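Local coordinates for protein glucose-6-phosphate isomerase (PDB 3QKI) that probably interconverts alpha-D-glucose 6-phosphate and beta-D-fructose 6-phosphate, the second step of glycolysis, at residues A[64-69]-A[514-519]; A[359-364]-A[534-539]; A[208-213]-A[451-456]. All coordinates share one frame; numbering follows the deposited sequence.

Contact 1: A[64-69]-A[514-519]; sequences FYMDLS and TLLLFD
Phe64 and Phe518 face each other in a non-hydrogen-bonded pair, and here the packing is tightest. Phe64 CB sits over the face of the Phe518 ring, 3.4 Å from Phe518 CD1, as a CH-pi contact. The two rings lean the same way with planes 31° apart, an oblique pairing. Phe64 takes the crowded position, CG between the backbone N and the carbonyl carbon (chi1 87°), which lays its ring beside that of Phe518. Next along this face, Leu516 CD2 touches both Phe64 CE2, at 3.9 Å, and Met66 CG, at 3.6 Å, a double contact that suits a branched leucine. Large apolar residues suit this layer because helix 523-543 packs on Leu516 and Phe518, and helix 356-371 on Met66.

The segments are neighbouring antiparallel strands of the mixed six-stranded sheet, where 513-518 joins the early strand 64-70 to the parallel strand 443-448. Two hydrogen-bonded pairs, Tyr65 with Leu517 and Asp67 with Leu515, carry four nearly straight backbone bonds, such as Asp67 N to Leu515 O at 2.8 Å.

On the face of Tyr65, Asp67, Leu515 and Leu517 the strands meet less closely, the two leucines packing outward on helix 464-481 and on Leu590 and Tyr593 of the second subunit. Asp67 and Leu515 meet at their CB atoms, 4.0 Å apart, while the partly exposed Tyr65 ring leads away from Leu517 and stacks on the same Tyr593. Asp67 OD1 accepts from Ser69 N, which makes an Asx turn, and also from Ser69 OG; OD2 forms a salt bridge with Arg70, engaging both oxygens of this buried carboxylate.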
ATOM      1  N   PHE A  64       1.948  25.478   8.177  1.00 26.07           N
ATOM      2  CA  PHE A  64       2.857  24.335   8.248  1.00 24.70           C
ATOM      3  C   PHE A  64       4.331  24.624   8.235  1.00 26.77           C
ATOM      4  O   PHE A  64       4.769  25.636   7.674  1.00 27.08           O
ATOM      5  CB  PHE A  64       2.494  23.254   7.213  1.00 26.08           C
ATOM      6  CG  PHE A  64       3.076  23.373   5.820  1.00 27.43           C
ATOM      7  CD1 PHE A  64       2.371  24.011   4.808  1.00 30.15           C
ATOM      8  CD2 PHE A  64       4.269  22.747   5.494  1.00 29.56           C
ATOM      9  CE1 PHE A  64       2.888  24.089   3.517  1.00 30.59           C
ATOM     10  CE2 PHE A  64       4.786  22.823   4.197  1.00 32.52           C
ATOM     11  CZ  PHE A  64       4.087  23.479   3.218  1.00 30.39           C
ATOM     12  N   TYR A  65       5.099  23.688   8.803  1.00 21.69           N
ATOM     13  CA  TYR A  65       6.553  23.677   8.821  1.00 21.61           C
ATOM     14  C   TYR A  65       7.071  22.490   7.989  1.00 21.52           C
ATOM     15  O   TYR A  65       6.523  21.381   8.056  1.00 18.90           O
ATOM     16  CB  TYR A  65       7.081  23.501  10.266  1.00 25.36           C
ATOM     17  CG  TYR A  65       7.056  24.720  11.172  1.00 31.04           C
ATOM     18  CD1 TYR A  65       8.112  24.988  12.037  1.00 35.16           C
ATOM     19  CD2 TYR A  65       5.927  25.533  11.258  1.00 32.20           C
ATOM     20  CE1 TYR A  65       8.075  26.075  12.913  1.00 37.98           C
ATOM     21  CE2 TYR A  65       5.900  26.653  12.093  1.00 33.27           C
ATOM     22  CZ  TYR A  65       6.976  26.920  12.920  1.00 43.17           C
ATOM     23  OH  TYR A  65       6.926  27.991  13.783  1.00 45.67           O
ATOM     24  N   MET A  66       8.117  22.721   7.206  1.00 16.29           N
ATOM     25  CA  MET A  66       8.817  21.644   6.528  1.00 16.12           C
ATOM     26  C   MET A  66      10.214  21.645   7.130  1.00 19.65           C
ATOM     27  O   MET A  66      10.896  22.678   7.125  1.00 18.16           O
ATOM     28  CB  MET A  66       8.905  21.804   5.007  1.00 18.73           C
ATOM     29  CG  MET A  66       9.635  20.637   4.373  1.00 22.85           C
ATOM     30  SD  MET A  66       9.732  20.624   2.584  1.00 28.39           S
ATOM     31  CE  MET A  66      10.893  22.088   2.329  1.00 24.58           C
ATOM     32  N   ASP A  67      10.623  20.494   7.665  1.00 16.51           N
ATOM     33  CA  ASP A  67      11.920  20.330   8.293  1.00 14.45           C
ATOM     34  C   ASP A  67      12.810  19.400   7.451  1.00 16.40           C
ATOM     35  O   ASP A  67      12.618  18.180   7.432  1.00 14.32           O
ATOM     36  CB  ASP A  67      11.721  19.854   9.760  1.00 14.25           C
ATOM     37  CG  ASP A  67      12.980  19.604  10.566  1.00 16.04           C
ATOM     38  OD1 ASP A  67      14.078  19.702   9.995  1.00 18.55           O
ATOM     39  OD2 ASP A  67      12.862  19.252  11.776  1.00 17.76           O
ATOM     40  N   LEU A  68      13.798  19.995   6.769  1.00 15.37           N
ATOM     41  CA  LEU A  68      14.765  19.276   5.936  1.00 15.75           C
ATOM     42  C   LEU A  68      16.082  19.033   6.671  1.00 17.37           C
ATOM     43  O   LEU A  68      17.059  18.595   6.044  1.00 16.61           O
ATOM     44  CB  LEU A  68      15.052  20.071   4.643  1.00 16.19           C
ATOM     45  CG  LEU A  68      13.902  20.249   3.645  1.00 20.27           C
ATOM     46  CD1 LEU A  68      14.320  21.160   2.527  1.00 19.53           C
ATOM     47  CD2 LEU A  68      13.462  18.920   3.054  1.00 23.61           C
ATOM     48  N   SER A  69      16.131  19.304   7.987  1.00 12.46           N
ATOM     49  CA  SER A  69      17.399  19.202   8.716  1.00 11.92           C
ATOM     50  C   SER A  69      17.982  17.800   8.853  1.00 17.74           C
ATOM     51  O   SER A  69      19.197  17.669   9.039  1.00 18.11           O
ATOM     52  CB  SER A  69      17.318  19.901  10.074  1.00 14.18           C
ATOM     53  OG  SER A  69      16.390  19.231  10.904  1.00 18.45           O
ATOM     54  N   THR A 514      12.324  13.845   6.085  1.00 15.08           N
ATOM     55  CA  THR A 514      11.716  15.149   5.950  1.00 14.52           C
ATOM     56  C   THR A 514      10.493  15.120   6.846  1.00 19.24           C
ATOM     57  O   THR A 514       9.743  14.140   6.823  1.00 20.01           O
ATOM     58  CB  THR A 514      11.333  15.439   4.498  1.00 19.97           C
ATOM     59  OG1 THR A 514      12.520  15.427   3.706  1.00 23.18           O
ATOM     60  CG2 THR A 514      10.621  16.778   4.357  1.00 16.32           C
ATOM     61  N   LEU A 515      10.302  16.162   7.649  1.00 17.36           N
ATOM     62  CA  LEU A 515       9.119  16.301   8.495  1.00 18.61           C
ATOM     63  C   LEU A 515       8.232  17.413   7.963  1.00 21.30           C
ATOM     64  O   LEU A 515       8.703  18.523   7.712  1.00 22.30           O
ATOM     65  CB  LEU A 515       9.471  16.586   9.964  1.00 19.58           C
ATOM     66  CG  LEU A 515      10.243  15.534  10.749  1.00 26.77           C
ATOM     67  CD1 LEU A 515      10.525  16.039  12.153  1.00 28.75           C
ATOM     68  CD2 LEU A 515       9.444  14.285  10.921  1.00 26.92           C
ATOM     69  N   LEU A 516       6.947  17.115   7.789  1.00 17.77           N
ATOM     70  CA  LEU A 516       5.921  18.082   7.379  1.00 17.74           C
ATOM     71  C   LEU A 516       4.922  18.139   8.530  1.00 19.02           C
ATOM     72  O   LEU A 516       4.263  17.126   8.815  1.00 18.14           O
ATOM     73  CB  LEU A 516       5.220  17.679   6.061  1.00 17.74           C
ATOM     74  CG  LEU A 516       6.049  17.753   4.786  1.00 25.67           C
ATOM     75  CD1 LEU A 516       5.359  17.013   3.630  1.00 26.12           C
ATOM     76  CD2 LEU A 516       6.292  19.202   4.359  1.00 28.85           C
ATOM     77  N   LEU A 517       4.856  19.297   9.228  1.00 14.47           N
ATOM     78  CA  LEU A 517       3.959  19.444  10.371  1.00 15.08           C
ATOM     79  C   LEU A 517       2.961  20.559  10.134  1.00 19.13           C
ATOM     80  O   LEU A 517       3.354  21.717  10.061  1.00 17.97           O
ATOM     81  CB  LEU A 517       4.733  19.630  11.714  1.00 15.20           C
ATOM     82  CG  LEU A 517       3.905  19.850  13.006  1.00 18.70           C
ATOM     83  CD1 LEU A 517       2.905  18.704  13.253  1.00 18.11           C
ATOM     84  CD2 LEU A 517       4.823  19.989  14.215  1.00 18.16           C
ATOM     85  N   PHE A 518       1.670  20.192  10.014  1.00 14.87           N
ATOM     86  CA  PHE A 518       0.577  21.144   9.769  1.00 13.54           C
ATOM     87  C   PHE A 518      -0.176  21.390  11.058  1.00 19.61           C
ATOM     88  O   PHE A 518      -0.107  20.570  11.968  1.00 18.34           O
ATOM     89  CB  PHE A 518      -0.401  20.571   8.724  1.00 14.76           C
ATOM     90  CG  PHE A 518       0.128  20.340   7.316  1.00 16.61           C
ATOM     91  CD1 PHE A 518      -0.117  21.258   6.307  1.00 16.59           C
ATOM     92  CD2 PHE A 518       0.830  19.183   7.000  1.00 16.84           C
ATOM     93  CE1 PHE A 518       0.362  21.048   5.011  1.00 17.92           C
ATOM     94  CE2 PHE A 518       1.292  18.960   5.707  1.00 17.81           C
ATOM     95  CZ  PHE A 518       1.054  19.892   4.712  1.00 16.29           C
ATOM     96  N   ASP A 519      -0.941  22.478  11.151  1.00 17.50           N
ATOM     97  CA  ASP A 519      -1.715  22.655  12.376  1.00 18.67           C
ATOM     98  C   ASP A 519      -2.936  21.712  12.408  1.00 22.68           C
ATOM     99  O   ASP A 519      -3.182  21.019  13.394  1.00 23.05           O
ATOM    100  CB  ASP A 519      -2.109  24.129  12.589  1.00 22.04           C
ATOM    101  CG  ASP A 519      -3.066  24.731  11.572  1.00 47.57           C
ATOM    102  OD1 ASP A 519      -3.172  24.178  10.442  1.00 51.06           O
ATOM    103  OD2 ASP A 519      -3.708  25.758  11.899  1.00 60.96           O
TER

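Contact 2: A[359-364]-A[534-539]; sequences LLALTS and ESRIVA
The guanidinium of Arg536 has Leu360 over one face, with Leu360 CG 3.7 Å from Arg536 NH1, and Ser364 at its edge. There Arg536 NH2 donates to Ser364 OG at 3.2 Å, a nearly straight bond (167°) lying close to the guanidinium plane. The arginine chain leaves its helix with CG anti to the backbone N and then bends at chi2 (-99°), which turns the flat group along helix 356-371 from Leu360 toward Ser364. Leucine, with no polar group to offer, can lie against the guanidinium face, while the serine hydroxyl can accept in its plane. The buried charge is answered mainly from outside the two segments: Glu444 forms a salt bridge with NH2 and Glu540 with NE, while Glu540 also bonds to Ser364 OG.

Beside this polar group the helices come close through alanines. Ala361 CB touches Arg536 O at 3.5 Å and Ala539 CB at 3.7 Å; the short side chains allow an axis separation of 8.3 Å at a crossing angle of -53°.

Helix 523-543 also meets helix 388-400 through Ile537, and helix 330-349, whose Phe347 touches Ala539; Glu444 reaches Arg536 from strand 443-448.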
ATOM      1  N   LEU A 359      12.686  22.732  -2.968  1.00 12.15           N
ATOM      2  CA  LEU A 359      13.641  22.182  -1.993  1.00 12.27           C
ATOM      3  C   LEU A 359      13.359  20.699  -1.718  1.00 14.67           C
ATOM      4  O   LEU A 359      14.293  19.922  -1.548  1.00 14.57           O
ATOM      5  CB  LEU A 359      13.601  22.988  -0.689  1.00 13.16           C
ATOM      6  CG  LEU A 359      14.142  24.440  -0.784  1.00 18.12           C
ATOM      7  CD1 LEU A 359      13.862  25.204   0.508  1.00 18.43           C
ATOM      8  CD2 LEU A 359      15.624  24.442  -1.116  1.00 22.29           C
ATOM      9  N   LEU A 360      12.077  20.304  -1.732  1.00 12.48           N
ATOM     10  CA  LEU A 360      11.673  18.904  -1.541  1.00 13.02           C
ATOM     11  C   LEU A 360      12.100  18.066  -2.752  1.00 14.27           C
ATOM     12  O   LEU A 360      12.662  16.992  -2.596  1.00 12.86           O
ATOM     13  CB  LEU A 360      10.158  18.827  -1.288  1.00 14.16           C
ATOM     14  CG  LEU A 360       9.606  17.481  -0.797  1.00 20.38           C
ATOM     15  CD1 LEU A 360      10.296  17.035   0.508  1.00 20.39           C
ATOM     16  CD2 LEU A 360       8.116  17.576  -0.522  1.00 22.48           C
ATOM     17  N   ALA A 361      11.907  18.590  -3.967  1.00 12.26           N
ATOM     18  CA  ALA A 361      12.346  17.932  -5.216  1.00 10.88           C
ATOM     19  C   ALA A 361      13.876  17.833  -5.267  1.00 11.65           C
ATOM     20  O   ALA A 361      14.403  16.785  -5.635  1.00 11.36           O
ATOM     21  CB  ALA A 361      11.822  18.726  -6.442  1.00 10.20           C
ATOM     22  N   LEU A 362      14.597  18.906  -4.866  1.00 11.09           N
ATOM     23  CA  LEU A 362      16.076  18.900  -4.845  1.00 11.37           C
ATOM     24  C   LEU A 362      16.620  17.853  -3.885  1.00 16.29           C
ATOM     25  O   LEU A 362      17.588  17.178  -4.206  1.00 15.23           O
ATOM     26  CB  LEU A 362      16.647  20.283  -4.503  1.00 11.70           C
ATOM     27  CG  LEU A 362      16.545  21.369  -5.599  1.00 14.73           C
ATOM     28  CD1 LEU A 362      16.855  22.738  -5.014  1.00 14.02           C
ATOM     29  CD2 LEU A 362      17.481  21.090  -6.723  1.00 14.77           C
ATOM     30  N   THR A 363      15.959  17.700  -2.714  1.00 15.55           N
ATOM     31  CA  THR A 363      16.318  16.722  -1.685  1.00 14.65           C
ATOM     32  C   THR A 363      16.155  15.309  -2.249  1.00 17.07           C
ATOM     33  O   THR A 363      17.056  14.488  -2.106  1.00 17.16           O
ATOM     34  CB  THR A 363      15.463  16.959  -0.441  1.00 14.55           C
ATOM     35  OG1 THR A 363      15.747  18.266   0.074  1.00 15.86           O
ATOM     36  CG2 THR A 363      15.688  15.932   0.629  1.00  8.81           C
ATOM     37  N   SER A 364      15.005  15.038  -2.884  1.00 13.75           N
ATOM     38  CA  SER A 364      14.687  13.747  -3.494  1.00 12.67           C
ATOM     39  C   SER A 364      15.727  13.390  -4.578  1.00 15.70           C
ATOM     40  O   SER A 364      16.223  12.263  -4.609  1.00 13.19           O
ATOM     41  CB  SER A 364      13.290  13.809  -4.087  1.00 16.82           C
ATOM     42  OG  SER A 364      12.895  12.593  -4.706  1.00 22.00           O
ATOM     43  N   GLU A 534       2.159  17.695  -6.129  1.00 10.46           N
ATOM     44  CA  GLU A 534       2.040  17.900  -7.593  1.00 11.69           C
ATOM     45  C   GLU A 534       3.182  18.842  -8.049  1.00 14.96           C
ATOM     46  O   GLU A 534       3.866  18.552  -9.031  1.00 15.81           O
ATOM     47  CB  GLU A 534       0.676  18.517  -7.977  1.00 13.47           C
ATOM     48  CG  GLU A 534      -0.525  17.586  -7.843  1.00 22.24           C
ATOM     49  CD  GLU A 534      -1.839  18.181  -8.330  1.00 30.99           C
ATOM     50  OE1 GLU A 534      -1.892  19.411  -8.569  1.00 19.69           O
ATOM     51  OE2 GLU A 534      -2.808  17.410  -8.515  1.00 15.32           O
ATOM     52  N   SER A 535       3.441  19.905  -7.271  1.00 12.62           N
ATOM     53  CA  SER A 535       4.524  20.857  -7.552  1.00 12.07           C
ATOM     54  C   SER A 535       5.889  20.170  -7.449  1.00 15.94           C
ATOM     55  O   SER A 535       6.713  20.339  -8.342  1.00 16.39           O
ATOM     56  CB  SER A 535       4.455  22.049  -6.609  1.00 13.86           C
ATOM     57  OG  SER A 535       3.209  22.711  -6.698  1.00 17.59           O
ATOM     58  N   ARG A 536       6.117  19.367  -6.385  1.00 11.93           N
ATOM     59  CA  ARG A 536       7.367  18.638  -6.185  1.00 11.95           C
ATOM     60  C   ARG A 536       7.673  17.738  -7.367  1.00 15.85           C
ATOM     61  O   ARG A 536       8.807  17.739  -7.832  1.00 14.95           O
ATOM     62  CB  ARG A 536       7.322  17.830  -4.856  1.00 13.98           C
ATOM     63  CG  ARG A 536       8.560  16.982  -4.554  1.00 21.64           C
ATOM     64  CD  ARG A 536       8.312  15.538  -4.952  1.00 28.14           C
ATOM     65  NE  ARG A 536       9.341  14.603  -4.481  1.00 28.66           N
ATOM     66  CZ  ARG A 536       9.340  14.032  -3.278  1.00 30.86           C
ATOM     67  NH1 ARG A 536       8.400  14.331  -2.393  1.00 18.79           N
ATOM     68  NH2 ARG A 536      10.289  13.169  -2.950  1.00 17.86           N
ATOM     69  N   ILE A 537       6.661  16.975  -7.860  1.00 13.49           N
ATOM     70  CA  ILE A 537       6.834  16.073  -9.006  1.00 13.41           C
ATOM     71  C   ILE A 537       7.161  16.817 -10.305  1.00 14.91           C
ATOM     72  O   ILE A 537       8.066  16.401 -11.038  1.00 16.01           O
ATOM     73  CB  ILE A 537       5.679  15.046  -9.103  1.00 16.73           C
ATOM     74  CG1 ILE A 537       5.833  13.970  -7.985  1.00 19.04           C
ATOM     75  CG2 ILE A 537       5.554  14.409 -10.472  1.00 17.25           C
ATOM     76  CD1 ILE A 537       7.309  13.297  -7.826  1.00 31.17           C
ATOM     77  N   VAL A 538       6.479  17.940 -10.551  1.00 10.29           N
ATOM     78  CA  VAL A 538       6.730  18.778 -11.716  1.00 10.59           C
ATOM     79  C   VAL A 538       8.189  19.325 -11.652  1.00 13.27           C
ATOM     80  O   VAL A 538       8.913  19.219 -12.636  1.00 13.16           O
ATOM     81  CB  VAL A 538       5.667  19.902 -11.854  1.00 13.41           C
ATOM     82  CG1 VAL A 538       6.129  21.003 -12.803  1.00 12.16           C
ATOM     83  CG2 VAL A 538       4.322  19.329 -12.289  1.00 13.55           C
ATOM     84  N   ALA A 539       8.622  19.831 -10.483  1.00 11.82           N
ATOM     85  CA  ALA A 539       9.979  20.358 -10.294  1.00 11.91           C
ATOM     86  C   ALA A 539      10.999  19.249 -10.495  1.00 15.26           C
ATOM     87  O   ALA A 539      12.005  19.466 -11.167  1.00 16.03           O
ATOM     88  CB  ALA A 539      10.137  20.963  -8.903  1.00 12.63           C
TER

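Contact 3: A[208-213]-A[451-456]; sequences FNNNYD and SHFPIK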
ATOM      1  N   PHE A 208     -17.839  10.480  21.370  1.00 18.18           N
ATOM      2  CA  PHE A 208     -18.418   9.163  21.078  1.00 19.04           C
ATOM      3  C   PHE A 208     -19.895   9.155  20.713  1.00 23.51           C
ATOM      4  O   PHE A 208     -20.360   8.181  20.133  1.00 23.32           O
ATOM      5  CB  PHE A 208     -18.128   8.168  22.220  1.00 21.17           C
ATOM      6  CG  PHE A 208     -16.667   7.882  22.428  1.00 22.39           C
ATOM      7  CD1 PHE A 208     -15.978   7.056  21.554  1.00 25.36           C
ATOM      8  CD2 PHE A 208     -15.985   8.417  23.514  1.00 25.93           C
ATOM      9  CE1 PHE A 208     -14.628   6.785  21.746  1.00 27.15           C
ATOM     10  CE2 PHE A 208     -14.635   8.131  23.714  1.00 29.36           C
ATOM     11  CZ  PHE A 208     -13.964   7.321  22.823  1.00 26.67           C
ATOM     12  N   ASN A 209     -20.626  10.232  21.034  1.00 21.42           N
ATOM     13  CA  ASN A 209     -22.038  10.326  20.694  1.00 22.50           C
ATOM     14  C   ASN A 209     -22.284  10.939  19.306  1.00 26.69           C
ATOM     15  O   ASN A 209     -23.442  11.182  18.948  1.00 28.83           O
ATOM     16  CB  ASN A 209     -22.822  11.069  21.782  1.00 28.14           C
ATOM     17  CG  ASN A 209     -23.075  10.240  23.022  1.00 65.74           C
ATOM     18  OD1 ASN A 209     -23.117   8.987  22.995  1.00 52.93           O
ATOM     19  ND2 ASN A 209     -23.262  10.935  24.140  1.00 64.89           N
ATOM     20  N   ASN A 210     -21.215  11.179  18.523  1.00 21.18           N
ATOM     21  CA  ASN A 210     -21.328  11.692  17.152  1.00 19.66           C
ATOM     22  C   ASN A 210     -22.226  10.789  16.341  1.00 21.45           C
ATOM     23  O   ASN A 210     -22.153   9.553  16.465  1.00 19.44           O
ATOM     24  CB  ASN A 210     -19.960  11.787  16.470  1.00 13.46           C
ATOM     25  CG  ASN A 210     -19.170  13.027  16.805  1.00 25.20           C
ATOM     26  OD1 ASN A 210     -19.568  13.879  17.595  1.00 24.49           O
ATOM     27  ND2 ASN A 210     -18.017  13.163  16.181  1.00 18.99           N
ATOM     28  N   ASN A 211     -23.099  11.401  15.550  1.00 18.79           N
ATOM     29  CA  ASN A 211     -24.052  10.688  14.712  1.00 19.47           C
ATOM     30  C   ASN A 211     -23.525  10.615  13.274  1.00 23.15           C
ATOM     31  O   ASN A 211     -23.113  11.636  12.715  1.00 22.56           O
ATOM     32  CB  ASN A 211     -25.414  11.393  14.766  1.00 21.60           C
ATOM     33  CG  ASN A 211     -26.523  10.512  14.257  1.00 48.72           C
ATOM     34  OD1 ASN A 211     -26.631  10.230  13.058  1.00 46.97           O
ATOM     35  ND2 ASN A 211     -27.350  10.024  15.161  1.00 40.04           N
ATOM     36  N   TYR A 212     -23.545   9.406  12.690  1.00 20.03           N
ATOM     37  CA  TYR A 212     -23.071   9.147  11.330  1.00 19.83           C
ATOM     38  C   TYR A 212     -24.196   8.666  10.392  1.00 27.64           C
ATOM     39  O   TYR A 212     -23.944   8.375   9.231  1.00 30.17           O
ATOM     40  CB  TYR A 212     -21.826   8.210  11.338  1.00 18.49           C
ATOM     41  CG  TYR A 212     -20.655   8.808  12.109  1.00 18.15           C
ATOM     42  CD1 TYR A 212     -19.820   9.762  11.528  1.00 19.33           C
ATOM     43  CD2 TYR A 212     -20.414   8.455  13.437  1.00 18.62           C
ATOM     44  CE1 TYR A 212     -18.770  10.339  12.243  1.00 21.48           C
ATOM     45  CE2 TYR A 212     -19.374   9.039  14.166  1.00 18.13           C
ATOM     46  CZ  TYR A 212     -18.564   9.993  13.568  1.00 23.73           C
ATOM     47  OH  TYR A 212     -17.533  10.575  14.266  1.00 16.23           O
ATOM     48  N   ASP A 213     -25.429   8.604  10.896  1.00 24.82           N
ATOM     49  CA  ASP A 213     -26.600   8.182  10.133  1.00 25.97           C
ATOM     50  C   ASP A 213     -27.543   9.374  10.081  1.00 27.87           C
ATOM     51  O   ASP A 213     -28.519   9.467  10.817  1.00 28.13           O
ATOM     52  CB  ASP A 213     -27.257   6.916  10.747  1.00 29.36           C
ATOM     53  CG  ASP A 213     -28.477   6.385  10.014  1.00 52.07           C
ATOM     54  OD1 ASP A 213     -28.627   6.689   8.800  1.00 53.99           O
ATOM     55  OD2 ASP A 213     -29.268   5.632  10.642  1.00 62.70           O
ATOM     56  N   SER A 451      -6.170  16.325  16.071  1.00 12.45           N
ATOM     57  CA  SER A 451      -6.850  15.135  15.585  1.00 12.42           C
ATOM     58  C   SER A 451      -8.208  15.500  14.945  1.00 16.98           C
ATOM     59  O   SER A 451      -8.757  16.561  15.235  1.00 19.01           O
ATOM     60  CB  SER A 451      -7.130  14.202  16.767  1.00 15.04           C
ATOM     61  OG  SER A 451      -7.743  13.005  16.316  1.00 18.46           O
ATOM     62  N   HIS A 452      -8.793  14.584  14.151  1.00 13.07           N
ATOM     63  CA  HIS A 452     -10.170  14.735  13.661  1.00 12.84           C
ATOM     64  C   HIS A 452     -11.122  14.138  14.727  1.00 16.24           C
ATOM     65  O   HIS A 452     -12.328  14.324  14.645  1.00 16.71           O
ATOM     66  CB  HIS A 452     -10.380  13.997  12.318  1.00 13.51           C
ATOM     67  CG  HIS A 452      -9.859  14.729  11.104  1.00 17.31           C
ATOM     68  ND1 HIS A 452      -9.765  14.095   9.873  1.00 18.77           N
ATOM     69  CD2 HIS A 452      -9.424  16.009  10.970  1.00 18.64           C
ATOM     70  CE1 HIS A 452      -9.274  15.003   9.041  1.00 18.32           C
ATOM     71  NE2 HIS A 452      -9.043  16.165   9.657  1.00 18.16           N
ATOM     72  N   PHE A 453     -10.585  13.341  15.682  1.00 13.65           N
ATOM     73  CA  PHE A 453     -11.372  12.696  16.736  1.00 13.36           C
ATOM     74  C   PHE A 453     -10.555  12.666  18.045  1.00 15.57           C
ATOM     75  O   PHE A 453     -10.088  11.609  18.438  1.00 13.80           O
ATOM     76  CB  PHE A 453     -11.822  11.290  16.295  1.00 15.30           C
ATOM     77  CG  PHE A 453     -12.940  10.703  17.130  1.00 16.82           C
ATOM     78  CD1 PHE A 453     -14.241  11.183  17.017  1.00 19.81           C
ATOM     79  CD2 PHE A 453     -12.693   9.653  18.020  1.00 18.13           C
ATOM     80  CE1 PHE A 453     -15.274  10.626  17.783  1.00 21.05           C
ATOM     81  CE2 PHE A 453     -13.727   9.101  18.783  1.00 19.91           C
ATOM     82  CZ  PHE A 453     -15.003   9.599  18.667  1.00 19.13           C
ATOM     83  N   PRO A 454     -10.335  13.822  18.711  1.00 15.47           N
ATOM     84  CA  PRO A 454      -9.492  13.813  19.919  1.00 15.84           C
ATOM     85  C   PRO A 454     -10.073  12.963  21.049  1.00 19.31           C
ATOM     86  O   PRO A 454     -11.272  12.966  21.317  1.00 18.80           O
ATOM     87  CB  PRO A 454      -9.374  15.293  20.300  1.00 17.64           C
ATOM     88  CG  PRO A 454     -10.474  15.967  19.619  1.00 22.10           C
ATOM     89  CD  PRO A 454     -10.813  15.187  18.400  1.00 16.79           C
ATOM     90  N   ILE A 455      -9.217  12.165  21.631  1.00 16.20           N
ATOM     91  CA  ILE A 455      -9.521  11.298  22.752  1.00 13.77           C
ATOM     92  C   ILE A 455      -8.528  11.593  23.850  1.00 19.40           C
ATOM     93  O   ILE A 455      -7.320  11.648  23.600  1.00 18.79           O
ATOM     94  CB  ILE A 455      -9.527   9.783  22.374  1.00 14.42           C
ATOM     95  CG1 ILE A 455     -10.641   9.455  21.353  1.00 12.72           C
ATOM     96  CG2 ILE A 455      -9.658   8.924  23.641  1.00 15.57           C
ATOM     97  CD1 ILE A 455     -10.606   8.055  20.811  1.00 13.42           C
ATOM     98  N   LYS A 456      -9.042  11.680  25.082  1.00 19.30           N
ATOM     99  CA  LYS A 456      -8.238  11.878  26.282  1.00 19.90           C
ATOM    100  C   LYS A 456      -9.028  11.476  27.506  1.00 25.07           C
ATOM    101  O   LYS A 456     -10.134  11.986  27.740  1.00 23.99           O
ATOM    102  CB  LYS A 456      -7.765  13.335  26.395  1.00 21.02           C
ATOM    103  CG  LYS A 456      -6.884  13.622  27.603  1.00 34.15           C
ATOM    104  CD  LYS A 456      -5.955  14.818  27.378  1.00 52.32           C
ATOM    105  CE  LYS A 456      -6.651  16.168  27.339  1.00 68.50           C
ATOM    106  NZ  LYS A 456      -7.064  16.557  25.964  1.00 73.88           N
TER
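Phe453 reaches across to three residues of 208-213, and its side chain can be followed outward. CB points toward the other loop but lies short of it, and CG, anti to the backbone N (chi1 -164°), carries the ring on in the same direction. At the far end the contacts divide. CE2 approaches Phe208 CE1 at 3.9 Å, and CZ, the tip, lies 4.0 Å from both Phe208 CD1 and Phe208 N. On the other flank CE1 comes within 4.1 Å of Asn210 ND2 and 4.2 Å of Tyr212 OH.

The edge of Phe453 is thereby turned to the face of Phe208 in a T-shaped (edge-to-face) pair, planes 80° apart and centroids separated by 5.5 Å. Both segments are irregular loops: 208-213 lies between helix 179-197 and strand 219-223 of the five-stranded parallel sheet, and 451-456 follows strand 443-448 of the mixed sheet. Phenylalanine suits this place because its ring edge can meet the face of Phe208 while its CE1 flank lies by Asn210 and Tyr212. Ile455 adds its CD1, 4.0 Å from Phe208 CZ.

The polar groups near Phe453 find their partners elsewhere. Asn210 ND2 donates to Asn200, and Tyr212 OH bonds to Asn194. Two residues before Phe453, Ser451 OG accepts from Phe453 N, forming an ST turn, and on the second subunit Asn232 packs on Phe453 and Val231 on Ile455.

How the contacts relate
From the N terminus, strand 64-69 comes first and pairs with 514-519, so contact 1 closes a loop of 444 residues. Contact 3 falls wholly within that span and closes one of 237, joining 208-213, ahead of the outermost strand 219-223 of the parallel sheet, to the loop after strand 443-448. Contact 2, closing 169 residues, crosses both: 359-364 precedes 451-456, and 534-539 follows 514-519. Contacts 1 and 2 also meet in space, where Leu68 packs on Leu359 and Thr514 on Leu360, laying helix 356-371 on the mixed sheet. Contact 3 lies apart, its centre about 27 Å from that of contact 1, yet both touch the second subunit.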